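Long-range contacts in periplasmic sugar-binding domain protein (Pseudomonas fluorescens Pf-5, PDB 3H75), which probably binds a carbohydrate in the cleft between its two alpha/beta domains, as other periplasmic solute-binding proteins of its family do: residues Phe57-Pro63 and Leu81-Ile87; Glu16-Val20 and Tyr41-Asp45; Ala28-Gly34 and Gly314-Arg320. One frame throughout, in Å; residues are numbered along the deposited sequence.

Interaction 1 (Phe57-Pro63 and Leu81-Ile87); sequences FQGRDKP and LSQGSGI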
loop_
_atom_site.group_PDB
_atom_site.type_symbol
_atom_site.label_atom_id
_atom_site.label_comp_id
_atom_site.label_asym_id
_atom_site.label_seq_id
_atom_site.Cartn_x
_atom_site.Cartn_y
_atom_site.Cartn_z
ATOM N N PHE A 57 -15.294 18.837 10.933
ATOM C CA PHE A 57 -16.459 19.442 10.296
ATOM C C PHE A 57 -17.183 20.419 11.219
ATOM O O PHE A 57 -17.785 21.387 10.755
ATOM C CB PHE A 57 -17.447 18.364 9.841
ATOM C CG PHE A 57 -16.883 17.400 8.836
ATOM C CD1 PHE A 57 -16.163 17.858 7.739
ATOM C CD2 PHE A 57 -17.103 16.033 8.971
ATOM C CE1 PHE A 57 -15.669 16.965 6.790
ATOM C CE2 PHE A 57 -16.614 15.134 8.028
ATOM C CZ PHE A 57 -15.896 15.601 6.935
ATOM N N GLN A 58 -17.123 20.167 12.522
ATOM C CA GLN A 58 -17.795 21.028 13.492
ATOM C C GLN A 58 -16.950 22.216 13.931
ATOM O O GLN A 58 -17.464 23.162 14.528
ATOM C CB GLN A 58 -18.190 20.225 14.731
ATOM C CG GLN A 58 -19.025 18.991 14.447
ATOM C CD GLN A 58 -19.411 18.258 15.717
ATOM O OE1 GLN A 58 -18.888 18.543 16.794
ATOM N NE2 GLN A 58 -20.322 17.301 15.595
ATOM N N GLY A 59 -15.654 22.168 13.642
ATOM C CA GLY A 59 -14.778 23.253 14.046
ATOM C C GLY A 59 -14.602 24.357 13.024
ATOM O O GLY A 59 -15.116 24.279 11.907
ATOM N N ARG A 60 -13.876 25.398 13.419
ATOM C CA ARG A 60 -13.603 26.531 12.544
ATOM C C ARG A 60 -12.278 26.299 11.831
ATOM O O ARG A 60 -11.593 25.304 12.086
ATOM C CB ARG A 60 -13.543 27.828 13.357
ATOM C CG ARG A 60 -14.908 28.396 13.727
ATOM C CD ARG A 60 -14.789 29.496 14.775
ATOM N NE ARG A 60 -13.803 30.512 14.412
ATOM C CZ ARG A 60 -13.895 31.308 13.351
ATOM N NH1 ARG A 60 -14.933 31.212 12.531
ATOM N NH2 ARG A 60 -12.944 32.201 13.108
ATOM N N ASP A 61 -11.914 27.218 10.944
ATOM C CA ASP A 61 -10.672 27.094 10.193
ATOM C C ASP A 61 -10.567 25.704 9.580
ATOM O O ASP A 61 -9.608 24.974 9.827
ATOM C CB ASP A 61 -9.468 27.348 11.104
ATOM C CG ASP A 61 -9.373 28.793 11.554
ATOM O OD1 ASP A 61 -9.210 29.678 10.686
ATOM O OD2 ASP A 61 -9.460 29.043 12.774
ATOM N N LYS A 62 -11.571 25.340 8.789
ATOM C CA LYS A 62 -11.590 24.041 8.130
ATOM C C LYS A 62 -10.577 24.047 6.990
ATOM O O LYS A 62 -10.306 25.089 6.390
ATOM C CB LYS A 62 -12.983 23.748 7.567
ATOM C CG LYS A 62 -14.096 23.701 8.595
ATOM C CD LYS A 62 -15.438 23.455 7.920
ATOM C CE LYS A 62 -16.577 23.451 8.923
ATOM N NZ LYS A 62 -16.714 24.762 9.614
ATOM N N PRO A 63 -9.997 22.881 6.678
ATOM C CA PRO A 63 -9.018 22.808 5.591
ATOM C C PRO A 63 -9.738 22.859 4.249
ATOM O O PRO A 63 -10.952 22.650 4.183
ATOM C CB PRO A 63 -8.349 21.460 5.830
ATOM C CG PRO A 63 -9.496 20.626 6.331
ATOM C CD PRO A 63 -10.179 21.563 7.313
ATOM N N LEU A 81 -21.194 12.982 6.885
ATOM C CA LEU A 81 -20.931 14.071 7.819
ATOM C C LEU A 81 -20.346 15.302 7.136
ATOM O O LEU A 81 -20.530 16.424 7.607
ATOM C CB LEU A 81 -19.986 13.600 8.929
ATOM C CG LEU A 81 -20.605 12.875 10.131
ATOM C CD1 LEU A 81 -21.539 11.770 9.665
ATOM C CD2 LEU A 81 -19.499 12.311 11.007
ATOM N N SER A 82 -19.655 15.089 6.020
ATOM C CA SER A 82 -19.025 16.178 5.277
ATOM C C SER A 82 -20.024 17.059 4.531
ATOM O O SER A 82 -19.710 18.189 4.164
ATOM C CB SER A 82 -18.026 15.614 4.267
ATOM O OG SER A 82 -18.703 14.913 3.236
ATOM N N GLN A 83 -21.223 16.534 4.307
ATOM C CA GLN A 83 -22.255 17.266 3.584
ATOM C C GLN A 83 -22.492 18.667 4.139
ATOM O O GLN A 83 -22.856 18.835 5.303
ATOM C CB GLN A 83 -23.558 16.461 3.589
ATOM C CG GLN A 83 -23.403 15.081 2.955
ATOM C CD GLN A 83 -24.684 14.269 2.961
ATOM O OE1 GLN A 83 -25.274 14.022 4.015
ATOM N NE2 GLN A 83 -25.117 13.841 1.780
ATOM N N GLY A 84 -22.268 19.670 3.293
ATOM C CA GLY A 84 -22.470 21.052 3.693
ATOM C C GLY A 84 -21.327 21.670 4.477
ATOM O O GLY A 84 -21.456 22.781 4.993
ATOM N N SER A 85 -20.203 20.965 4.562
ATOM C CA SER A 85 -19.046 21.458 5.301
ATOM C C SER A 85 -18.195 22.418 4.480
ATOM O O SER A 85 -17.417 23.193 5.032
ATOM C CB SER A 85 -18.173 20.289 5.756
ATOM O OG SER A 85 -17.538 19.681 4.644
ATOM N N GLY A 86 -18.336 22.356 3.161
ATOM C CA GLY A 86 -17.556 23.223 2.298
ATOM C C GLY A 86 -16.164 22.670 2.056
ATOM O O GLY A 86 -15.375 23.251 1.312
ATOM N N ILE A 87 -15.859 21.543 2.691
ATOM C CA ILE A 87 -14.556 20.910 2.533
ATOM C C ILE A 87 -14.608 19.906 1.391
ATOM O O ILE A 87 -15.554 19.125 1.283
ATOM C CB ILE A 87 -14.137 20.155 3.808
ATOM C CG1 ILE A 87 -14.111 21.117 4.996
ATOM C CG2 ILE A 87 -12.757 19.520 3.612
ATOM C CD1 ILE A 87 -13.776 20.449 6.318
#
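The phenyl ring of Phe57 is the main bump of this contact, and the curled chain of Leu81-Ile87 provides the hollow that takes it. One face of the Phe57 ring lies against the end of helix 74-82: Ser82 CA stands 3.7 Å from the ring centroid, nearly along the normal, in a CH-pi contact. Leu81 CB reaches Phe57 CD2 at 3.8 Å. Ile87 meets the ring edge instead, with its CD1 3.8 Å from Phe57 CD1, and Ser85 CB is 3.7 Å from the same Phe57 atom.

The hollow owes its curvature to a type II beta turn from Ser82 to Ser85, closed by Ser85 N to Ser82 O at 2.8 Å. Ser85 OG reinforces it, donating to Ser82 O (2.7 Å) and accepting from Ile87 N (3.2 Å) in an ST turn. Ile87 is a second bump: its CD1 lies against Lys62 CB (3.6 Å) and Pro63 CD (3.9 Å), with the Phe57 ring edge on another side. The aliphatic part of Lys62 runs past Ser85, while its NZ turns back to Gly59 O at 2.8 Å.

The contact joins the C-terminal ends of helices 46-58 and 74-82, and the loops after them, in consecutive units of a Rossmann-like domain. It lies at the N-terminal edge of the parallel sheet, where Phe57 and Ile87 touch Leu66 of strand 65-69 and Pro63 touches Ser5 and Val7 of strand 5-10.

Interaction 2 (Glu16-Val20 and Tyr41-Asp45); sequences ETFWV and YAERD. With SO4 (sulfate ion), chain B.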
loop_
_atom_site.group_PDB
_atom_site.type_symbol
_atom_site.label_atom_id
_atom_site.label_comp_id
_atom_site.label_asym_id
_atom_site.label_seq_id
_atom_site.Cartn_x
_atom_site.Cartn_y
_atom_site.Cartn_z
ATOM N N GLU A 16 4.391 3.196 12.702
ATOM C CA GLU A 16 4.226 2.114 11.730
ATOM C C GLU A 16 5.009 2.455 10.465
ATOM O O GLU A 16 4.676 3.403 9.753
ATOM C CB GLU A 16 2.743 1.927 11.419
ATOM C CG GLU A 16 2.446 0.771 10.479
ATOM C CD GLU A 16 0.964 0.479 10.362
ATOM O OE1 GLU A 16 0.167 1.081 11.114
ATOM O OE2 GLU A 16 0.596 -0.359 9.518
ATOM N N THR A 17 6.042 1.668 10.181
ATOM C CA THR A 17 6.910 1.934 9.044
ATOM C C THR A 17 6.251 2.363 7.737
ATOM O O THR A 17 6.597 3.412 7.185
ATOM C CB THR A 17 7.831 0.737 8.775
ATOM O OG1 THR A 17 8.522 0.401 9.987
ATOM C CG2 THR A 17 8.856 1.088 7.708
ATOM N N PHE A 18 5.313 1.573 7.230
ATOM C CA PHE A 18 4.676 1.929 5.974
ATOM C C PHE A 18 3.956 3.261 6.019
ATOM O O PHE A 18 4.147 4.108 5.145
ATOM C CB PHE A 18 3.661 0.873 5.531
ATOM C CG PHE A 18 2.839 1.307 4.347
ATOM C CD1 PHE A 18 3.391 1.320 3.071
ATOM C CD2 PHE A 18 1.546 1.803 4.525
ATOM C CE1 PHE A 18 2.675 1.830 1.989
ATOM C CE2 PHE A 18 0.819 2.316 3.452
ATOM C CZ PHE A 18 1.382 2.333 2.179
ATOM N N TRP A 19 3.113 3.439 7.029
ATOM C CA TRP A 19 2.346 4.662 7.126
ATOM C C TRP A 19 3.185 5.893 7.427
ATOM O O TRP A 19 2.816 7.001 7.040
ATOM C CB TRP A 19 1.189 4.471 8.113
ATOM C CG TRP A 19 0.050 3.751 7.437
ATOM C CD1 TRP A 19 -0.443 2.505 7.730
ATOM C CD2 TRP A 19 -0.698 4.223 6.311
ATOM N NE1 TRP A 19 -1.450 2.178 6.847
ATOM C CE2 TRP A 19 -1.624 3.214 5.968
ATOM C CE3 TRP A 19 -0.673 5.403 5.557
ATOM C CZ2 TRP A 19 -2.519 3.353 4.897
ATOM C CZ3 TRP A 19 -1.561 5.540 4.494
ATOM C CH2 TRP A 19 -2.471 4.519 4.177
ATOM N N VAL A 20 4.327 5.706 8.083
ATOM C CA VAL A 20 5.212 6.831 8.346
ATOM C C VAL A 20 5.884 7.205 7.019
ATOM O O VAL A 20 6.049 8.383 6.704
ATOM C CB VAL A 20 6.283 6.476 9.397
ATOM C CG1 VAL A 20 7.349 7.570 9.452
ATOM C CG2 VAL A 20 5.625 6.312 10.767
ATOM N N TYR A 41 -2.886 10.851 12.841
ATOM C CA TYR A 41 -2.807 9.396 12.926
ATOM C C TYR A 41 -3.946 8.800 13.748
ATOM O O TYR A 41 -4.295 9.321 14.805
ATOM C CB TYR A 41 -1.473 8.974 13.556
ATOM C CG TYR A 41 -0.297 9.027 12.608
ATOM C CD1 TYR A 41 -0.034 7.968 11.742
ATOM C CD2 TYR A 41 0.553 10.134 12.578
ATOM C CE1 TYR A 41 1.051 8.006 10.868
ATOM C CE2 TYR A 41 1.640 10.183 11.709
ATOM C CZ TYR A 41 1.882 9.112 10.858
ATOM O OH TYR A 41 2.966 9.136 10.010
ATOM N N ALA A 42 -4.510 7.694 13.272
ATOM C CA ALA A 42 -5.585 7.030 13.998
ATOM C C ALA A 42 -5.017 6.081 15.047
ATOM O O ALA A 42 -5.729 5.650 15.946
ATOM C CB ALA A 42 -6.459 6.247 13.033
ATOM N N GLU A 43 -3.729 5.771 14.921
ATOM C CA GLU A 43 -3.048 4.828 15.805
ATOM C C GLU A 43 -3.801 3.496 15.762
ATOM O O GLU A 43 -4.073 2.852 16.783
ATOM C CB GLU A 43 -2.936 5.381 17.240
ATOM C CG GLU A 43 -2.246 6.755 17.341
ATOM C CD GLU A 43 -0.784 6.766 16.901
ATOM O OE1 GLU A 43 -0.241 5.703 16.533
ATOM O OE2 GLU A 43 -0.171 7.857 16.930
ATOM N N ARG A 44 -4.148 3.115 14.538
ATOM C CA ARG A 44 -4.827 1.865 14.228
ATOM C C ARG A 44 -6.197 1.584 14.836
ATOM O O ARG A 44 -6.562 0.429 15.058
ATOM C CB ARG A 44 -3.876 0.693 14.493
ATOM C CG ARG A 44 -2.811 0.508 13.396
ATOM C CD ARG A 44 -3.483 0.216 12.062
ATOM N NE ARG A 44 -2.544 0.008 10.957
ATOM C CZ ARG A 44 -2.935 -0.267 9.715
ATOM N NH1 ARG A 44 -4.231 -0.360 9.438
ATOM N NH2 ARG A 44 -2.035 -0.455 8.754
ATOM N N ASP A 45 -6.952 2.641 15.111
ATOM C CA ASP A 45 -8.315 2.494 15.616
ATOM C C ASP A 45 -9.144 3.355 14.671
ATOM O O ASP A 45 -9.125 4.583 14.764
ATOM C CB ASP A 45 -8.455 3.019 17.046
ATOM C CG ASP A 45 -9.861 2.826 17.595
ATOM O OD1 ASP A 45 -10.788 2.626 16.785
ATOM O OD2 ASP A 45 -10.046 2.882 18.830
HETATM S S SO4 B . -4.511 -0.336 5.771
HETATM O O1 SO4 B . -4.635 -1.089 4.505
HETATM O O2 SO4 B . -3.087 -0.203 6.111
HETATM O O3 SO4 B . -5.106 0.993 5.572
HETATM O O4 SO4 B . -5.221 -1.066 6.844
#
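A two-pronged salt bridge between Glu16 and Arg44 dominates the contact. Arg44 NH2 donates to Glu16 OE2 at 2.7 Å and Arg44 NE to Glu16 OE1 at 2.9 Å, so that carboxylate and guanidinium meet side-on. Glu16 OE1 also accepts from the backbone N of Asn13. The guanidinium has a second anionic partner in a sulfate, probably from the crystallisation liquor: Arg44 NH1 donates to sulfate O4 and Arg44 NH2 to sulfate O2, both at 2.9 Å. Trp19 NE1 donates to the same O2 at 3.0 Å, and this shared acceptor brings two donors, Trp19 NE1 and Arg44 NH2, within 3.3 Å of each other without a bond between them.

Glu16 is the N-cap residue of helix 17-33, and Tyr41-Asp45 leads from strand 36-41 into helix 46-58, which Asp45 caps. Both segments lie at the C-terminal edge of the parallel sheet, where periplasmic binding proteins of this fold usually form their ligand cleft. A glycerol, probably also from the liquor, lies about 4 Å from the Glu16 side chain, and such molecules often mark pockets; Phe18 stacks on His262.

Further out the contact is looser. Tyr41 OH lies 3.6 Å from Val20 CA and hydrogen-bonds with Ser23, and Tyr41 CE1 comes no closer than 4.5 Å to Trp19 CB. The Trp19 side chain also touches Phe8 of strand 5-10 and Pro11 beyond it.

Interaction 3 (Ala28-Gly34 and Gly314-Arg320); sequences AAARDLG and GTRVDFR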
loop_
_atom_site.group_PDB
_atom_site.type_symbol
_atom_site.label_atom_id
_atom_site.label_comp_id
_atom_site.label_asym_id
_atom_site.label_seq_id
_atom_site.Cartn_x
_atom_site.Cartn_y
_atom_site.Cartn_z
ATOM N N ALA A 28 7.149 15.792 1.951
ATOM C CA ALA A 28 8.128 16.279 0.990
ATOM C C ALA A 28 7.362 16.979 -0.128
ATOM O O ALA A 28 7.752 18.050 -0.589
ATOM C CB ALA A 28 8.943 15.119 0.431
ATOM N N ALA A 29 6.257 16.375 -0.554
ATOM C CA ALA A 29 5.437 16.951 -1.612
ATOM C C ALA A 29 4.798 18.259 -1.156
ATOM O O ALA A 29 4.743 19.222 -1.920
ATOM C CB ALA A 29 4.359 15.964 -2.039
ATOM N N ALA A 30 4.320 18.292 0.085
ATOM C CA ALA A 30 3.688 19.491 0.629
ATOM C C ALA A 30 4.661 20.664 0.659
ATOM O O ALA A 30 4.296 21.793 0.321
ATOM C CB ALA A 30 3.157 19.219 2.036
ATOM N N ARG A 31 5.898 20.402 1.066
ATOM C CA ARG A 31 6.904 21.457 1.126
ATOM C C ARG A 31 7.226 22.003 -0.260
ATOM O O ARG A 31 7.312 23.216 -0.455
ATOM C CB ARG A 31 8.191 20.939 1.777
ATOM C CG ARG A 31 8.081 20.677 3.272
ATOM C CD ARG A 31 9.454 20.438 3.890
ATOM N NE ARG A 31 10.069 19.192 3.439
ATOM C CZ ARG A 31 9.758 17.989 3.912
ATOM N NH1 ARG A 31 8.837 17.864 4.858
ATOM N NH2 ARG A 31 10.372 16.911 3.445
ATOM N N ASP A 32 7.397 21.102 -1.221
ATOM C CA ASP A 32 7.731 21.495 -2.582
ATOM C C ASP A 32 6.576 22.189 -3.301
ATOM O O ASP A 32 6.798 23.085 -4.118
ATOM C CB ASP A 32 8.182 20.266 -3.380
ATOM C CG ASP A 32 8.861 20.631 -4.687
ATOM O OD1 ASP A 32 9.806 21.449 -4.661
ATOM O OD2 ASP A 32 8.463 20.096 -5.741
ATOM N N LEU A 33 5.348 21.787 -2.982
ATOM C CA LEU A 33 4.155 22.350 -3.612
ATOM C C LEU A 33 3.586 23.580 -2.905
ATOM O O LEU A 33 2.650 24.211 -3.403
ATOM C CB LEU A 33 3.068 21.276 -3.709
ATOM C CG LEU A 33 3.392 20.065 -4.589
ATOM C CD1 LEU A 33 2.376 18.960 -4.344
ATOM C CD2 LEU A 33 3.392 20.481 -6.049
ATOM N N GLY A 34 4.143 23.917 -1.747
ATOM C CA GLY A 34 3.664 25.073 -1.009
ATOM C C GLY A 34 2.279 24.856 -0.434
ATOM O O GLY A 34 1.450 25.767 -0.417
ATOM N N GLY A 314 11.711 11.126 -0.808
ATOM C CA GLY A 314 10.843 12.149 -1.365
ATOM C C GLY A 314 11.559 13.435 -1.735
ATOM O O GLY A 314 11.114 14.172 -2.619
ATOM N N THR A 315 12.674 13.709 -1.065
ATOM C CA THR A 315 13.446 14.921 -1.323
ATOM C C THR A 315 14.047 14.960 -2.726
ATOM O O THR A 315 14.419 16.025 -3.216
ATOM C CB THR A 315 14.587 15.082 -0.298
ATOM O OG1 THR A 315 15.519 14.005 -0.443
ATOM C CG2 THR A 315 14.033 15.079 1.118
ATOM N N ARG A 316 14.138 13.804 -3.374
ATOM C CA ARG A 316 14.704 13.730 -4.718
ATOM C C ARG A 316 13.644 13.820 -5.810
ATOM O O ARG A 316 13.947 13.665 -6.995
ATOM C CB ARG A 316 15.496 12.434 -4.884
ATOM C CG ARG A 316 16.736 12.355 -4.013
ATOM C CD ARG A 316 17.411 10.999 -4.135
ATOM N NE ARG A 316 17.781 10.679 -5.512
ATOM C CZ ARG A 316 18.649 11.377 -6.239
ATOM N NH1 ARG A 316 19.248 12.444 -5.724
ATOM N NH2 ARG A 316 18.922 11.005 -7.483
ATOM N N VAL A 317 12.403 14.074 -5.410
ATOM C CA VAL A 317 11.308 14.177 -6.364
ATOM C C VAL A 317 10.919 15.629 -6.604
ATOM O O VAL A 317 10.726 16.394 -5.661
ATOM C CB VAL A 317 10.069 13.403 -5.866
ATOM C CG1 VAL A 317 8.943 13.503 -6.879
ATOM C CG2 VAL A 317 10.437 11.948 -5.624
ATOM N N ASP A 318 10.811 16.004 -7.873
ATOM C CA ASP A 318 10.430 17.365 -8.227
ATOM C C ASP A 318 8.919 17.414 -8.397
ATOM O O ASP A 318 8.403 17.339 -9.508
ATOM C CB ASP A 318 11.127 17.796 -9.518
ATOM C CG ASP A 318 10.663 19.153 -10.002
ATOM O OD1 ASP A 318 10.405 20.030 -9.147
ATOM O OD2 ASP A 318 10.567 19.346 -11.234
ATOM N N PHE A 319 8.217 17.536 -7.275
ATOM C CA PHE A 319 6.761 17.578 -7.277
ATOM C C PHE A 319 6.194 18.763 -8.053
ATOM O O PHE A 319 5.294 18.594 -8.873
ATOM C CB PHE A 319 6.249 17.595 -5.838
ATOM C CG PHE A 319 6.531 16.325 -5.082
ATOM C CD1 PHE A 319 5.757 15.188 -5.292
ATOM C CD2 PHE A 319 7.575 16.264 -4.169
ATOM C CE1 PHE A 319 6.022 14.003 -4.596
ATOM C CE2 PHE A 319 7.849 15.085 -3.469
ATOM C CZ PHE A 319 7.066 13.954 -3.685
ATOM N N ARG A 320 6.713 19.959 -7.797
ATOM C CA ARG A 320 6.218 21.136 -8.502
ATOM C C ARG A 320 6.329 20.893 -10.004
ATOM O O ARG A 320 5.494 21.353 -10.781
ATOM C CB ARG A 320 7.015 22.382 -8.107
ATOM C CG ARG A 320 6.439 23.677 -8.662
ATOM C CD ARG A 320 7.171 24.895 -8.119
ATOM N NE ARG A 320 6.978 25.064 -6.680
ATOM C CZ ARG A 320 5.815 25.366 -6.109
ATOM N NH1 ARG A 320 4.727 25.537 -6.852
ATOM N NH2 ARG A 320 5.737 25.499 -4.791
#
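Asp32, in the last full turn of helix 17-33, reaches across to receive the backbone amide of Arg320, in the short, weakly bonded helix about 319-322: Arg320 N donates to Asp32 OD2 at 2.7 Å, almost in line. Phe319 N is also near, 3.0 Å from Asp32 OD2, but at too poor an angle to bond. An inverse gamma turn centred on Asp318 leads into this region.

Beside this polar point Phe319 acts as a knob in a hole formed by Ala28, Ala29, Asp32 and Leu33. Ala29 CB sits over the ring face, 3.5 Å from the centroid of Phe319, in a CH-pi contact, and Leu33 CG approaches Phe319 CB at 4.0 Å. Small alanines let the ring come close to the helix backbone, with Phe319 CD2 only 3.4 Å from Ala29 CA. The 3-10 turn also comes in tightly: Ala28 CB is 3.8 Å from Gly314 C, and a beta carbon on Gly314 would clash with it. The Arg320 guanidinium lies against the backbone of Asp32-Gly34, with Arg320 NH2 3.4 Å from Leu33 C.

Phe25 meets Phe319 edge-to-face, while Val271 of helix 265-277 touches both Phe319 and Leu33. The interface is thus mixed: the Asp32 carboxylate accepts a neutral amide while its OD2 lies 3.9 Å from Asp318 OD1, so the hydrogen bond and the apolar packing of Phe319 coexist with an unfavourable pair of like charges.

How the interactions relate
All three contacts lie in the domain built on the parallel sheet that includes strands 5-10 and 36-41, but none touches another. Interactions 2 and 3 share helix 17-33: its N-terminal end takes part in the sulfate-bearing contact near the probable sugar cleft, its C-terminal end in the joint with Gly314-Arg320. Their centres are 22 Å apart and their nearest atoms about 9 Å. Helix 46-58 similarly runs from the loop of interaction 2 to Phe57 of interaction 1. Interaction 1 lies at the opposite, N-terminal edge of the sheet, its centre 24 Å from that of interaction 2, and so away from the probable cleft. Interaction 3 brings residues near the C-terminus back to the N-terminal part, enclosing interaction 1 in sequence.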